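Local coordinates for protein 2-methyl-3-hydroxypyridine-5-carboxylic acid oxygenase (Mesorhizobium loti, PDB 3ALJ) that probably catalyses the FAD-dependent, oxygen-consuming ring-opening oxidation of 2-methyl-3-hydroxypyridine-5-carboxylic acid, a step in bacterial vitamin B6 breakdown, at residues 62-67 against 369-374; 312-317 against 329-334; 336-341 against 362-367; 344-349 against 355-360. One frame throughout, in Å; residues are numbered along the deposited sequence.

Overall arrangement
Three of the four contacts draw on one long helix, 321-349, which meets helix 300-314 in interaction 2, the short helix 364-367 in interaction 3 and the loop before that helix in interaction 4. Interaction 1 stands apart, pairing helix 57-65 with the loop after strand 368-369, yet it touches interaction 2. All four are partly buried, mixing buried residues with more exposed ones. Interaction 1 is mainly apolar, with no hydrogen bond across it; interaction 2 is polar, centred on one arginine; interaction 3 joins a salt bridge to a small apolar touch; interaction 4 rests on a tyrosine hydroxyl. Interactions 3 and 4 meet at Ala362 and Leu363.

Interaction 1: residues 62-67 against 369-374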
loop_
_atom_site.group_PDB
_atom_site.type_symbol
_atom_site.label_atom_id
_atom_site.label_comp_id
_atom_site.label_asym_id
_atom_site.label_seq_id
_atom_site.Cartn_x
_atom_site.Cartn_y
_atom_site.Cartn_z
ATOM N N VAL A 62 7.829 -5.865 8.826
ATOM C CA VAL A 62 8.320 -4.500 8.918
ATOM C C VAL A 62 7.745 -3.829 10.143
ATOM O O VAL A 62 8.485 -3.168 10.907
ATOM C CB VAL A 62 7.956 -3.693 7.658
ATOM C CG1 VAL A 62 8.349 -2.197 7.848
ATOM C CG2 VAL A 62 8.681 -4.230 6.418
ATOM N N LEU A 63 6.418 -3.937 10.364
ATOM C CA LEU A 63 5.840 -3.272 11.532
ATOM C C LEU A 63 6.466 -3.730 12.835
ATOM O O LEU A 63 6.697 -2.949 13.771
ATOM C CB LEU A 63 4.284 -3.501 11.608
ATOM C CG LEU A 63 3.544 -2.730 10.499
ATOM C CD1 LEU A 63 2.148 -3.281 10.412
ATOM C CD2 LEU A 63 3.471 -1.234 10.870
ATOM N N GLU A 64 6.739 -5.048 12.930
ATOM C CA GLU A 64 7.500 -5.547 14.110
ATOM C C GLU A 64 8.823 -4.875 14.259
ATOM O O GLU A 64 9.210 -4.503 15.369
ATOM C CB GLU A 64 7.636 -7.080 13.891
ATOM C CG GLU A 64 8.243 -7.752 15.122
ATOM C CD GLU A 64 8.380 -9.341 14.960
ATOM O OE1 GLU A 64 9.215 -9.830 15.750
ATOM O OE2 GLU A 64 7.692 -9.912 14.096
ATOM N N GLY A 65 9.586 -4.811 13.153
ATOM C CA GLY A 65 10.922 -4.130 13.136
ATOM C C GLY A 65 10.771 -2.642 13.487
ATOM O O GLY A 65 11.748 -2.078 13.970
ATOM N N LEU A 66 9.615 -2.036 13.272
ATOM C CA LEU A 66 9.442 -0.611 13.589
ATOM C C LEU A 66 8.854 -0.447 14.969
ATOM O O LEU A 66 8.637 0.685 15.371
ATOM C CB LEU A 66 8.421 -0.019 12.593
ATOM C CG LEU A 66 8.775 -0.050 11.121
ATOM C CD1 LEU A 66 7.550 0.715 10.462
ATOM C CD2 LEU A 66 10.099 0.753 10.885
ATOM N N GLY A 67 8.525 -1.519 15.736
ATOM C CA GLY A 67 7.842 -1.270 17.043
ATOM C C GLY A 67 6.444 -0.789 16.950
ATOM O O GLY A 67 5.909 -0.112 17.851
ATOM N N ASP A 369 10.778 -12.299 4.665
ATOM C CA ASP A 369 10.908 -11.666 5.979
ATOM C C ASP A 369 12.060 -10.655 5.926
ATOM O O ASP A 369 13.226 -11.044 5.897
ATOM C CB ASP A 369 11.289 -12.739 7.009
ATOM C CG ASP A 369 11.625 -12.098 8.291
ATOM O OD1 ASP A 369 11.238 -10.961 8.576
ATOM O OD2 ASP A 369 12.252 -12.749 9.129
ATOM N N PRO A 370 11.775 -9.356 5.932
ATOM C CA PRO A 370 12.823 -8.389 5.872
ATOM C C PRO A 370 13.685 -8.380 7.121
ATOM O O PRO A 370 14.829 -7.843 7.022
ATOM C CB PRO A 370 12.008 -7.041 5.735
ATOM C CG PRO A 370 10.727 -7.369 6.447
ATOM C CD PRO A 370 10.436 -8.774 6.023
ATOM N N LEU A 371 13.258 -8.888 8.295
ATOM C CA LEU A 371 14.100 -8.763 9.534
ATOM C C LEU A 371 15.251 -9.779 9.413
ATOM O O LEU A 371 16.437 -9.419 9.661
ATOM C CB LEU A 371 13.198 -9.038 10.736
ATOM C CG LEU A 371 11.902 -8.179 10.860
ATOM C CD1 LEU A 371 11.367 -8.363 12.281
ATOM C CD2 LEU A 371 12.336 -6.738 10.627
ATOM N N ARG A 372 14.917 -11.004 9.054
ATOM C CA ARG A 372 15.949 -12.070 8.869
ATOM C C ARG A 372 16.498 -12.164 7.500
ATOM O O ARG A 372 17.534 -12.882 7.271
ATOM C CB ARG A 372 15.390 -13.462 9.148
ATOM C CG ARG A 372 15.092 -13.552 10.633
ATOM C CD ARG A 372 14.534 -14.902 11.028
ATOM N NE ARG A 372 15.519 -15.916 10.740
ATOM C CZ ARG A 372 15.188 -17.037 10.125
ATOM N NH1 ARG A 372 13.903 -17.244 9.864
ATOM N NH2 ARG A 372 16.117 -17.978 9.883
ATOM N N ARG A 373 15.897 -11.481 6.512
ATOM C CA ARG A 373 16.342 -11.518 5.128
ATOM C C ARG A 373 16.263 -12.919 4.517
ATOM O O ARG A 373 17.144 -13.371 3.775
ATOM C CB ARG A 373 17.803 -10.903 4.931
ATOM C CG ARG A 373 17.923 -9.562 5.627
ATOM C CD ARG A 373 19.367 -9.073 5.365
ATOM N NE ARG A 373 19.621 -8.061 6.371
ATOM C CZ ARG A 373 20.482 -7.028 6.147
ATOM N NH1 ARG A 373 20.661 -6.197 7.181
ATOM N NH2 ARG A 373 21.071 -6.937 4.930
ATOM N N VAL A 374 15.183 -13.650 4.848
ATOM C CA VAL A 374 14.939 -14.997 4.212
ATOM C C VAL A 374 13.515 -15.081 3.847
ATOM O O VAL A 374 12.710 -14.202 4.324
ATOM C CB VAL A 374 15.206 -16.124 5.272
ATOM C CG1 VAL A 374 16.781 -16.087 5.673
ATOM C CG2 VAL A 374 14.321 -15.980 6.500
#
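Val62 faces Pro370 where the last part of helix 57-65 comes up against the loop between strands 368-369 and 374-375. Its CG2 methyl lies 3.7 Å from CG of the proline, the two side chains crossing at about a right angle. CG1 points anti to the backbone N (chi1 174°), which leaves CG2 beside that nitrogen as the branch that touches the ring. The same ring carbon, Pro370 CG, also comes within 4.0 Å of Val62 N. Two residues on, the extended chain of Glu64 brings CD to 4.1 Å from CD1 of Leu371, a loose contact, while its charged end belongs to Arg61, with which OE2 forms a salt bridge. Gly65 has no side chain, and Leu371 lies directly on its main chain, with CD2 3.9 Å from Gly65 CA. At Gly67 the helix is finished by a Schellman motif with positive phi.

No hydrogen bond joins the two segments; within the loop, bonds of Asp369 set the turn. Asp369 OD1 accepts from Leu371 N at 2.9 Å, an Asx turn in which the donor sits above the carboxylate plane, and Arg373 and Val374 both face Asp369 in a G1 beta bulge. A salt bridge from Asp369 OD2 to Arg61 adds a polar link to helix 57-65. Around this contact, helix 300-314 supplies Val306 against Val62 and Phe309 against both Leu66 and Leu371, while Leu63 packs on helix 106-119 and Leu66 reaches helix 21-32.

Interaction 2: residues 312-317 against 329-334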
loop_
_atom_site.group_PDB
_atom_site.type_symbol
_atom_site.label_atom_id
_atom_site.label_comp_id
_atom_site.label_asym_id
_atom_site.label_seq_id
_atom_site.Cartn_x
_atom_site.Cartn_y
_atom_site.Cartn_z
ATOM N N SER A 312 17.191 1.291 5.508
ATOM C CA SER A 312 17.784 1.489 6.847
ATOM C C SER A 312 18.813 0.441 7.197
ATOM O O SER A 312 19.848 0.772 7.807
ATOM C CB SER A 312 16.708 1.674 7.966
ATOM O OG SER A 312 16.156 0.442 8.448
ATOM N N GLN A 313 18.532 -0.797 6.817
ATOM C CA GLN A 313 19.491 -1.901 7.076
ATOM C C GLN A 313 20.781 -1.676 6.319
ATOM O O GLN A 313 21.882 -1.778 6.938
ATOM C CB GLN A 313 18.893 -3.220 6.650
ATOM C CG GLN A 313 17.698 -3.697 7.512
ATOM C CD GLN A 313 17.155 -4.968 6.927
ATOM O OE1 GLN A 313 16.998 -5.153 5.710
ATOM N NE2 GLN A 313 16.799 -5.880 7.837
ATOM N N ASP A 314 20.733 -1.289 5.049
ATOM C CA ASP A 314 21.968 -1.150 4.295
ATOM C C ASP A 314 22.752 0.062 4.744
ATOM O O ASP A 314 24.022 -0.001 4.526
ATOM C CB ASP A 314 21.633 -1.096 2.803
ATOM C CG ASP A 314 21.518 -2.425 2.199
ATOM O OD1 ASP A 314 22.608 -2.998 1.957
ATOM O OD2 ASP A 314 20.440 -2.955 1.825
ATOM N N LEU A 315 22.143 1.038 5.419
ATOM C CA LEU A 315 22.818 2.232 5.903
ATOM C C LEU A 315 23.564 1.905 7.183
ATOM O O LEU A 315 24.270 2.796 7.709
ATOM C CB LEU A 315 21.838 3.421 6.099
ATOM C CG LEU A 315 21.462 3.961 4.713
ATOM C CD1 LEU A 315 20.128 4.751 4.913
ATOM C CD2 LEU A 315 22.592 4.912 4.173
ATOM N N GLU A 316 23.476 0.655 7.706
ATOM C CA GLU A 316 24.186 0.305 8.961
ATOM C C GLU A 316 25.439 -0.455 8.587
ATOM O O GLU A 316 26.026 -1.038 9.544
ATOM C CB GLU A 316 23.272 -0.650 9.858
ATOM C CG GLU A 316 22.132 0.072 10.505
ATOM C CD GLU A 316 22.684 1.221 11.342
ATOM O OE1 GLU A 316 23.420 0.968 12.330
ATOM O OE2 GLU A 316 22.450 2.394 11.002
ATOM N N GLU A 317 25.845 -0.540 7.328
ATOM C CA GLU A 317 26.996 -1.388 6.991
ATOM C C GLU A 317 28.369 -0.746 7.092
ATOM O O GLU A 317 29.381 -1.410 6.782
ATOM C CB GLU A 317 26.874 -2.061 5.655
ATOM C CG GLU A 317 25.622 -2.909 5.524
ATOM C CD GLU A 317 25.785 -4.279 6.098
ATOM O OE1 GLU A 317 26.953 -4.738 6.292
ATOM O OE2 GLU A 317 24.754 -4.918 6.315
ATOM N N GLU A 329 19.532 -1.034 -3.466
ATOM C CA GLU A 329 18.790 -1.361 -4.674
ATOM C C GLU A 329 19.133 -2.736 -5.260
ATOM O O GLU A 329 18.282 -3.538 -5.651
ATOM C CB GLU A 329 18.860 -0.226 -5.742
ATOM C CG GLU A 329 18.052 -0.493 -6.981
ATOM C CD GLU A 329 18.150 0.610 -8.052
ATOM O OE1 GLU A 329 18.688 1.667 -7.796
ATOM O OE2 GLU A 329 17.743 0.254 -9.168
ATOM N N THR A 330 20.443 -2.954 -5.348
ATOM C CA THR A 330 20.882 -4.245 -5.901
ATOM C C THR A 330 20.278 -5.436 -5.106
ATOM O O THR A 330 19.891 -6.447 -5.699
ATOM C CB THR A 330 22.456 -4.303 -5.820
ATOM O OG1 THR A 330 22.912 -3.334 -6.761
ATOM C CG2 THR A 330 22.968 -5.718 -6.320
ATOM N N ARG A 331 20.260 -5.325 -3.770
ATOM C CA ARG A 331 19.794 -6.427 -2.914
ATOM C C ARG A 331 18.282 -6.660 -2.996
ATOM O O ARG A 331 17.797 -7.741 -3.063
ATOM C CB ARG A 331 20.168 -6.065 -1.452
ATOM C CG ARG A 331 19.754 -7.136 -0.458
ATOM C CD ARG A 331 20.372 -6.866 0.843
ATOM N NE ARG A 331 19.869 -5.690 1.584
ATOM C CZ ARG A 331 18.868 -5.743 2.494
ATOM N NH1 ARG A 331 18.214 -6.897 2.666
ATOM N NH2 ARG A 331 18.476 -4.635 3.222
ATOM N N ILE A 332 17.552 -5.513 -2.966
ATOM C CA ILE A 332 16.111 -5.643 -2.705
ATOM C C ILE A 332 15.247 -5.446 -3.940
ATOM O O ILE A 332 14.075 -5.900 -4.001
ATOM C CB ILE A 332 15.731 -4.567 -1.539
ATOM C CG1 ILE A 332 14.670 -5.166 -0.748
ATOM C CG2 ILE A 332 15.367 -3.097 -2.094
ATOM C CD1 ILE A 332 15.267 -6.343 0.221
ATOM N N ARG A 333 15.729 -4.732 -4.981
ATOM C CA ARG A 333 14.849 -4.398 -6.086
ATOM C C ARG A 333 14.286 -5.595 -6.808
ATOM O O ARG A 333 13.137 -5.554 -7.215
ATOM C CB ARG A 333 15.430 -3.328 -7.002
ATOM C CG ARG A 333 14.698 -3.179 -8.269
ATOM C CD ARG A 333 15.322 -2.161 -9.208
ATOM N NE ARG A 333 14.410 -2.000 -10.196
ATOM C CZ ARG A 333 14.358 -1.020 -11.020
ATOM N NH1 ARG A 333 15.320 -0.085 -10.972
ATOM N NH2 ARG A 333 13.405 -1.022 -11.919
ATOM N N PRO A 334 15.051 -6.690 -6.990
ATOM C CA PRO A 334 14.464 -7.768 -7.767
ATOM C C PRO A 334 13.144 -8.348 -7.227
ATOM O O PRO A 334 12.252 -8.716 -8.012
ATOM C CB PRO A 334 15.573 -8.845 -7.831
ATOM C CG PRO A 334 16.856 -7.999 -7.770
ATOM C CD PRO A 334 16.508 -6.939 -6.714
HETATM O O HOH W 1 15.413 -6.741 3.919
#
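Gln313 and Asp314 share the guanidinium of Arg331, each bonding at its edge. The arginine leaves its helix with CG anti to the backbone N, runs straight through chi2 and then bends at chi3 (70°), which turns NE and NH2 together toward helix 300-314. Asp314 comes to meet them with its CG beside the backbone N and anti to the carbonyl carbon (chi1 -86°). Both nitrogens grip a single oxygen, Asp314 OD2, side-on: NE at 2.8 Å and NH2 at 2.9 Å from it. The oxygen lies in the guanidinium plane, but the carboxylate is rotated about 45° from it, with NE on the syn side of OD2 and NH2 above the carboxylate plane. This salt bridge ties together two consecutive helices, 300-314 and 321-349; between them, a type I turn runs from Asp314 to Glu317.

Gln313 comes at the guanidinium about at right angles, its chain extended beyond CG. Its OE1 accepts from Arg331 NH2 at 2.9 Å, with the donor tilted from the carbonyl plane. Water 1 bridges the same two groups, donating to Gln313 OE1 at 2.9 Å and accepting from Arg331 NH1 at 3.1 Å, and the rotation of the guanidinium is thus fixed through all three nitrogens. The other end of the amide is used as well, since Gln313 NE2 donates to Pro370 O.

Interaction 3: residues 336-341 against 362-367; sequences TDRCQA and ALEAAR. With BME (beta-mercaptoethanol), chain D.
Cys339 and Ala365 touch beside a molecule of beta-mercaptoethanol, probably taken up from the crystallisation liquor, which lies between the two segments. Its O1 donates to Ala365 O at 2.8 Å, and the molecule is also hydrogen-bonded to Asn58 ND2; its carbons lie against the methyl of Ala365, and its sulfur S2 comes to 3.2 Å from Thr336 OG1. The contact packs the single-turn helix 364-367, with Leu363 at its N-cap position, on the middle of the long helix 321-349, an arrangement consistent with the FAD-binding fold of the flavoprotein aromatic hydroxylases; the side chain of Cys339 is about 9 Å from the bound FAD. Where the backbones come nearest, a small residue meets a small one: SG of Cys339, anti to its own backbone N (chi1 -179°), reaches Ala365 CB at 3.8 Å.

A salt bridge flanks this apolar touch on the more exposed side. Arg338 bends at chi3 to present NE, while Glu364, its CG anti to the backbone N, extends straight across to it. The two side chains cross at about a right angle and their flat groups stand 74° apart. Tyr375 of strand 374-375 packs on both. Glu364 OE2 lies in the guanidinium plane and takes a nearly straight bond (167°) from Arg338 NE at 2.8 Å on its syn side, with only a weak second bond from Arg338 NH2 at 3.3 Å.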
loop_
_atom_site.group_PDB
_atom_site.type_symbol
_atom_site.label_atom_id
_atom_site.label_comp_id
_atom_site.label_asym_id
_atom_site.label_seq_id
_atom_site.Cartn_x
_atom_site.Cartn_y
_atom_site.Cartn_z
ATOM N N THR A 336 10.801 -6.673 -5.781
ATOM C CA THR A 336 9.764 -5.674 -6.181
ATOM C C THR A 336 9.537 -5.708 -7.675
ATOM O O THR A 336 8.367 -5.657 -8.090
ATOM C CB THR A 336 10.245 -4.275 -5.783
ATOM O OG1 THR A 336 10.103 -4.120 -4.349
ATOM C CG2 THR A 336 9.285 -3.217 -6.432
ATOM N N ASP A 337 10.599 -5.861 -8.532
ATOM C CA ASP A 337 10.371 -5.884 -9.926
ATOM C C ASP A 337 9.523 -7.101 -10.308
ATOM O O ASP A 337 8.622 -7.027 -11.125
ATOM C CB ASP A 337 11.731 -6.033 -10.644
ATOM C CG ASP A 337 12.468 -4.770 -10.784
ATOM O OD1 ASP A 337 11.962 -3.678 -10.557
ATOM O OD2 ASP A 337 13.682 -4.897 -11.113
ATOM N N ARG A 338 9.807 -8.241 -9.658
ATOM C CA ARG A 338 9.035 -9.484 -9.945
ATOM C C ARG A 338 7.605 -9.367 -9.500
ATOM O O ARG A 338 6.677 -9.739 -10.185
ATOM C CB ARG A 338 9.642 -10.738 -9.224
ATOM C CG ARG A 338 10.887 -11.208 -9.997
ATOM C CD ARG A 338 11.447 -12.605 -9.478
ATOM N NE ARG A 338 11.789 -12.568 -8.054
ATOM C CZ ARG A 338 12.998 -12.261 -7.539
ATOM N NH1 ARG A 338 14.000 -11.968 -8.404
ATOM N NH2 ARG A 338 13.201 -12.257 -6.238
ATOM N N CYS A 339 7.435 -8.771 -8.296
ATOM C CA CYS A 339 6.066 -8.617 -7.775
ATOM C C CYS A 339 5.186 -7.615 -8.611
ATOM O O CYS A 339 4.064 -7.888 -8.937
ATOM C CB CYS A 339 6.153 -8.199 -6.293
ATOM S SG CYS A 339 4.539 -7.989 -5.503
ATOM N N GLN A 340 5.857 -6.533 -9.030
ATOM C CA GLN A 340 5.175 -5.572 -9.913
ATOM C C GLN A 340 4.739 -6.226 -11.235
ATOM O O GLN A 340 3.639 -6.046 -11.704
ATOM C CB GLN A 340 6.110 -4.358 -10.108
ATOM C CG GLN A 340 5.579 -3.411 -11.116
ATOM C CD GLN A 340 6.565 -2.271 -11.345
ATOM O OE1 GLN A 340 7.711 -2.508 -11.719
ATOM N NE2 GLN A 340 6.145 -1.013 -11.058
ATOM N N ALA A 341 5.688 -7.020 -11.766
ATOM C CA ALA A 341 5.324 -7.649 -13.040
ATOM C C ALA A 341 4.185 -8.710 -12.916
ATOM O O ALA A 341 3.268 -8.669 -13.717
ATOM C CB ALA A 341 6.603 -8.349 -13.655
ATOM N N ALA A 362 2.991 -16.265 -6.560
ATOM C CA ALA A 362 2.238 -15.077 -6.289
ATOM C C ALA A 362 2.609 -14.611 -4.850
ATOM O O ALA A 362 2.622 -13.411 -4.654
ATOM C CB ALA A 362 0.745 -15.345 -6.355
ATOM N N LEU A 363 2.769 -15.535 -3.895
ATOM C CA LEU A 363 3.064 -15.182 -2.517
ATOM C C LEU A 363 4.532 -14.929 -2.215
ATOM O O LEU A 363 4.906 -14.721 -1.051
ATOM C CB LEU A 363 2.577 -16.355 -1.662
ATOM C CG LEU A 363 1.038 -16.448 -1.595
ATOM C CD1 LEU A 363 0.721 -17.779 -0.797
ATOM C CD2 LEU A 363 0.370 -15.193 -0.978
ATOM N N GLU A 364 5.421 -14.888 -3.225
ATOM C CA GLU A 364 6.806 -14.688 -2.900
ATOM C C GLU A 364 7.099 -13.411 -2.163
ATOM O O GLU A 364 7.793 -13.474 -1.094
ATOM C CB GLU A 364 7.573 -14.687 -4.231
ATOM C CG GLU A 364 9.052 -14.244 -4.041
ATOM C CD GLU A 364 9.777 -14.253 -5.394
ATOM O OE1 GLU A 364 9.896 -15.361 -5.924
ATOM O OE2 GLU A 364 10.046 -13.167 -5.961
ATOM N N ALA A 365 6.539 -12.266 -2.575
ATOM C CA ALA A 365 6.800 -11.040 -1.887
ATOM C C ALA A 365 6.284 -11.149 -0.416
ATOM O O ALA A 365 6.933 -10.725 0.589
ATOM C CB ALA A 365 6.127 -9.804 -2.579
ATOM N N ALA A 366 5.091 -11.761 -0.267
ATOM C CA ALA A 366 4.506 -11.845 1.142
ATOM C C ALA A 366 5.353 -12.773 2.016
ATOM O O ALA A 366 5.422 -12.535 3.207
ATOM C CB ALA A 366 3.099 -12.387 1.031
ATOM N N ARG A 367 5.975 -13.802 1.406
ATOM C CA ARG A 367 6.800 -14.736 2.164
ATOM C C ARG A 367 8.074 -14.163 2.651
ATOM O O ARG A 367 8.705 -14.709 3.599
ATOM C CB ARG A 367 7.083 -15.986 1.311
ATOM C CG ARG A 367 5.807 -16.851 1.152
ATOM C CD ARG A 367 6.076 -18.050 0.250
ATOM N NE ARG A 367 7.022 -18.857 0.978
ATOM C CZ ARG A 367 8.235 -19.133 0.563
ATOM N NH1 ARG A 367 8.664 -18.792 -0.679
ATOM N NH2 ARG A 367 9.003 -19.755 1.438
HETATM C C1 BME D . 8.782 -7.990 -0.682
HETATM C C2 BME D . 7.715 -6.882 -1.008
HETATM O O1 BME D . 8.553 -8.431 0.663
HETATM S S2 BME D . 8.269 -6.184 -2.658
#

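Interaction 4: residues 344-349 against 355-360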
loop_
_atom_site.group_PDB
_atom_site.type_symbol
_atom_site.label_atom_id
_atom_site.label_comp_id
_atom_site.label_asym_id
_atom_site.label_seq_id
_atom_site.Cartn_x
_atom_site.Cartn_y
_atom_site.Cartn_z
ATOM N N GLY A 344 0.890 -7.006 -12.276
ATOM C CA GLY A 344 0.374 -6.516 -13.540
ATOM C C GLY A 344 -0.211 -7.583 -14.470
ATOM O O GLY A 344 -1.220 -7.361 -15.139
ATOM N N ASP A 345 0.489 -8.720 -14.481
ATOM C CA ASP A 345 -0.025 -9.844 -15.298
ATOM C C ASP A 345 -1.352 -10.354 -14.738
ATOM O O ASP A 345 -2.329 -10.477 -15.453
ATOM C CB ASP A 345 1.029 -10.906 -15.232
ATOM C CG ASP A 345 0.662 -12.170 -15.990
ATOM O OD1 ASP A 345 -0.287 -12.927 -15.625
ATOM O OD2 ASP A 345 1.335 -12.443 -16.950
ATOM N N TYR A 346 -1.435 -10.523 -13.422
ATOM C CA TYR A 346 -2.750 -10.937 -12.874
ATOM C C TYR A 346 -3.812 -9.933 -13.126
ATOM O O TYR A 346 -4.916 -10.314 -13.461
ATOM C CB TYR A 346 -2.598 -11.051 -11.316
ATOM C CG TYR A 346 -2.139 -12.438 -10.856
ATOM C CD1 TYR A 346 -1.367 -13.339 -11.635
ATOM C CD2 TYR A 346 -2.549 -12.899 -9.641
ATOM C CE1 TYR A 346 -0.946 -14.623 -11.126
ATOM C CE2 TYR A 346 -2.193 -14.123 -9.188
ATOM C CZ TYR A 346 -1.431 -14.987 -9.882
ATOM O OH TYR A 346 -1.081 -16.262 -9.439
ATOM N N ALA A 347 -3.486 -8.633 -12.993
ATOM C CA ALA A 347 -4.572 -7.648 -13.209
ATOM C C ALA A 347 -5.041 -7.694 -14.676
ATOM O O ALA A 347 -6.226 -7.744 -14.927
ATOM C CB ALA A 347 -3.978 -6.292 -12.894
ATOM N N ALA A 348 -4.066 -7.723 -15.608
ATOM C CA ALA A 348 -4.489 -7.721 -17.028
ATOM C C ALA A 348 -5.234 -8.943 -17.446
ATOM O O ALA A 348 -6.180 -8.836 -18.275
ATOM C CB ALA A 348 -3.225 -7.582 -17.883
ATOM N N ASN A 349 -4.896 -10.066 -16.883
ATOM C CA ASN A 349 -5.512 -11.374 -17.263
ATOM C C ASN A 349 -6.721 -11.657 -16.359
ATOM O O ASN A 349 -7.362 -12.682 -16.592
ATOM C CB ASN A 349 -4.493 -12.499 -17.150
ATOM C CG ASN A 349 -3.442 -12.475 -18.296
ATOM O OD1 ASN A 349 -3.856 -12.380 -19.481
ATOM N ND2 ASN A 349 -2.165 -12.554 -17.949
ATOM N N GLY A 355 -9.809 -17.968 -8.899
ATOM C CA GLY A 355 -9.561 -18.537 -7.554
ATOM C C GLY A 355 -8.305 -19.447 -7.592
ATOM O O GLY A 355 -7.712 -19.810 -8.627
ATOM N N ASN A 356 -7.876 -19.782 -6.357
ATOM C CA ASN A 356 -6.646 -20.601 -6.208
ATOM C C ASN A 356 -5.404 -20.056 -6.866
ATOM O O ASN A 356 -4.466 -20.813 -7.250
ATOM C CB ASN A 356 -6.897 -22.091 -6.629
ATOM C CG ASN A 356 -7.778 -22.817 -5.695
ATOM O OD1 ASN A 356 -7.608 -22.711 -4.467
ATOM N ND2 ASN A 356 -8.808 -23.474 -6.282
ATOM N N MET A 357 -5.366 -18.737 -6.990
ATOM C CA MET A 357 -4.211 -18.075 -7.632
ATOM C C MET A 357 -3.168 -17.448 -6.739
ATOM O O MET A 357 -2.175 -16.932 -7.194
ATOM C CB MET A 357 -4.666 -17.072 -8.751
ATOM C CG MET A 357 -5.509 -17.690 -9.863
ATOM S SD MET A 357 -4.542 -18.884 -10.788
ATOM C CE MET A 357 -3.512 -17.736 -11.642
ATOM N N PHE A 358 -3.355 -17.657 -5.416
ATOM C CA PHE A 358 -2.264 -17.242 -4.542
ATOM C C PHE A 358 -1.311 -18.429 -4.418
ATOM O O PHE A 358 -1.247 -19.156 -3.395
ATOM C CB PHE A 358 -2.822 -16.832 -3.156
ATOM C CG PHE A 358 -3.410 -15.434 -3.205
ATOM C CD1 PHE A 358 -2.539 -14.327 -3.232
ATOM C CD2 PHE A 358 -4.810 -15.274 -3.308
ATOM C CE1 PHE A 358 -3.092 -13.006 -3.369
ATOM C CE2 PHE A 358 -5.316 -13.930 -3.395
ATOM C CZ PHE A 358 -4.459 -12.885 -3.463
ATOM N N THR A 359 -0.610 -18.672 -5.531
ATOM C CA THR A 359 0.340 -19.783 -5.649
ATOM C C THR A 359 1.621 -19.398 -4.942
ATOM O O THR A 359 1.814 -18.233 -4.469
ATOM C CB THR A 359 0.739 -19.916 -7.154
ATOM O OG1 THR A 359 1.281 -18.617 -7.575
ATOM C CG2 THR A 359 -0.465 -20.219 -8.085
ATOM N N PRO A 360 2.569 -20.346 -4.840
ATOM C CA PRO A 360 3.804 -19.960 -4.298
ATOM C C PRO A 360 4.507 -18.800 -4.901
ATOM O O PRO A 360 5.026 -17.914 -4.236
ATOM C CB PRO A 360 4.645 -21.285 -4.377
ATOM C CG PRO A 360 3.591 -22.344 -4.180
ATOM C CD PRO A 360 2.404 -21.800 -5.004
HETATM O O HOH W 2 1.151 -17.982 -10.243
#
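The ring of Tyr346 meets Met357 in two ways. At its edge, in the ring plane, lies the backbone oxygen of Met357, which accepts the hydroxyl's hydrogen bond, with Tyr346 OH 2.6 Å from Met357 O, in the carbonyl plane and on a lone pair. Above the plane at the hydroxyl end, the bent methionine chain brings its methyl within 3.9 Å of Tyr346 CZ, and Met357 CB approaches CE2 from the same side. The folds at chi2 and chi3 (both near -70°) turn the methyl back to lie above the ring plane beside the hydroxyl.

The hydroxyl also accepts from water 2 at 2.9 Å, and this water lies 2.7 Å from Thr359 OG1. The threonine oxygen is in turn bonded to Ala362 N, whose own residue packs against the tyrosine. Phe358 turns the other way, among Trp56, Tyr82 and Phe96.

Met357 O has a second, weak partner in Thr359 N at 2.9 Å. The phenol thus binds the carbonyl that closes an inverse gamma turn centred on Phe358, a tyrosine-to-backbone link between the last part of helix 321-349 and the irregular chain that follows.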